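Local coordinates for Epf (Streptococcus pyogenes, PDB 4ES8), which is a cell-surface adhesin that binds to cells through an N-terminal domain containing a carbohydrate-binding module and a fibronectin-like domain, at residues 250-253 / 259-262. Sequence-based numbering, arbitrary orientation.
Sequences ISLF and LLQT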
loop_
_atom_site.group_PDB
_atom_site.type_symbol
_atom_site.label_atom_id
_atom_site.label_comp_id
_atom_site.label_asym_id
_atom_site.label_seq_id
_atom_site.Cartn_x
_atom_site.Cartn_y
_atom_site.Cartn_z
ATOM N N ILE A 250 10.987 -3.285 18.331
ATOM C CA ILE A 250 11.333 -4.403 19.218
ATOM C C ILE A 250 11.495 -3.907 20.658
ATOM O O ILE A 250 12.342 -3.048 20.898
ATOM C CB ILE A 250 12.637 -5.108 18.754
ATOM C CG1 ILE A 250 12.532 -5.603 17.286
ATOM C CG2 ILE A 250 12.982 -6.263 19.715
ATOM C CD1 ILE A 250 13.877 -5.976 16.687
ATOM N N SER A 251 10.738 -4.479 21.602
ATOM C CA SER A 251 10.886 -4.165 23.029
ATOM C C SER A 251 11.463 -5.383 23.728
ATOM O O SER A 251 10.957 -6.492 23.529
ATOM C CB SER A 251 9.545 -3.775 23.637
ATOM O OG SER A 251 9.103 -2.560 23.056
ATOM N N LEU A 252 12.561 -5.194 24.479
ATOM C CA LEU A 252 13.236 -6.290 25.205
ATOM C C LEU A 252 13.054 -6.075 26.688
ATOM O O LEU A 252 13.310 -4.973 27.171
ATOM C CB LEU A 252 14.726 -6.298 24.846
ATOM C CG LEU A 252 15.605 -7.304 25.596
ATOM C CD1 LEU A 252 15.290 -8.732 25.147
ATOM C CD2 LEU A 252 17.096 -7.016 25.327
ATOM N N PHE A 253 12.598 -7.111 27.403
ATOM C CA PHE A 253 12.329 -7.011 28.850
ATOM C C PHE A 253 13.062 -8.082 29.602
ATOM O O PHE A 253 13.304 -9.158 29.048
ATOM C CB PHE A 253 10.832 -7.224 29.131
ATOM C CG PHE A 253 9.859 -6.337 28.403
ATOM C CD1 PHE A 253 9.502 -6.605 27.081
ATOM C CD2 PHE A 253 9.215 -5.299 29.067
ATOM C CE1 PHE A 253 8.574 -5.802 26.419
ATOM C CE2 PHE A 253 8.277 -4.500 28.410
ATOM C CZ PHE A 253 7.970 -4.751 27.089
ATOM N N LEU A 259 11.148 -3.131 31.278
ATOM C CA LEU A 259 11.646 -2.785 29.951
ATOM C C LEU A 259 13.122 -2.440 30.021
ATOM O O LEU A 259 13.516 -1.566 30.806
ATOM C CB LEU A 259 10.849 -1.598 29.391
ATOM C CG LEU A 259 11.271 -1.088 28.007
ATOM C CD1 LEU A 259 10.975 -2.141 26.899
ATOM C CD2 LEU A 259 10.583 0.238 27.709
ATOM N N LEU A 260 13.932 -3.109 29.192
ATOM C CA LEU A 260 15.367 -2.856 29.119
ATOM C C LEU A 260 15.684 -1.869 27.995
ATOM O O LEU A 260 16.308 -0.830 28.231
ATOM C CB LEU A 260 16.176 -4.148 28.936
ATOM C CG LEU A 260 16.015 -5.222 30.006
ATOM C CD1 LEU A 260 16.749 -6.484 29.592
ATOM C CD2 LEU A 260 16.488 -4.724 31.393
ATOM N N GLN A 261 15.277 -2.200 26.760
ATOM C CA GLN A 261 15.564 -1.356 25.599
ATOM C C GLN A 261 14.507 -1.548 24.557
ATOM O O GLN A 261 13.873 -2.599 24.514
ATOM C CB GLN A 261 16.931 -1.706 24.976
ATOM C CG GLN A 261 18.190 -1.557 25.872
ATOM C CD GLN A 261 18.514 -0.109 26.173
ATOM O OE1 GLN A 261 18.232 0.796 25.373
ATOM N NE2 GLN A 261 19.069 0.153 27.353
ATOM N N THR A 262 14.325 -0.520 23.712
ATOM C CA THR A 262 13.412 -0.525 22.574
ATOM C C THR A 262 14.224 -0.081 21.364
ATOM O O THR A 262 15.021 0.862 21.483
ATOM C CB THR A 262 12.220 0.402 22.843
ATOM O OG1 THR A 262 11.568 0.009 24.054
ATOM C CG2 THR A 262 11.220 0.387 21.725
#
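Leu252 faces two residues at once, Leu260 and Gln261, and the antiparallel strands 250-253 and 259-262 thereby illustrate how a hairpin takes in an extra residue: the classic beta bulge. Leu252 N donates to Gln261 O at 2.9 Å. Leu252 O, by contrast, accepts twice. Its main donor is Leu260 N at 2.8 Å, lying in the carbonyl plane; the bond from Gln261 N is weak at 3.4 Å. Leu260, with a psi of -57°, is the inserted residue, and the register slips by one between the hydrogen-bonded pair Leu252-Gln261 and the non-hydrogen-bonded pair Phe253-Leu259; Ser251-Thr262 is the other non-hydrogen-bonded pair.

On the face shared by those two non-hydrogen-bonded pairs, Leu259 lays its side chain against the ring of Phe253. With its CG anti to the backbone N (chi1 179°), it brings CD1 over one ring face of Phe253, 4.1 Å from the centroid and displaced toward the rim, a CH-pi contact. The same methyl lies 3.9 Å from Ser251 CB, so one branch spans two neighbours on this face. The bulge turns Leu260 toward the partner strand: its CB rests 3.5 Å from Leu252 O, and CD1 approaches Leu252 CG at 4.2 Å.

The hairpin closes one side of a four-stranded sheet in the C-terminal part of the chain, with strand 259-264 at its edge and strand 290-297 on the other flank of strand 248-253. Lys292 from strand 290-297 makes a cation-pi contact with Phe253. On the opposite face Leu252 packs against Val232 and Ile275, while Gln281 of helix 279-284 hydrogen-bonds both Gln261 NE2 and Leu260 O.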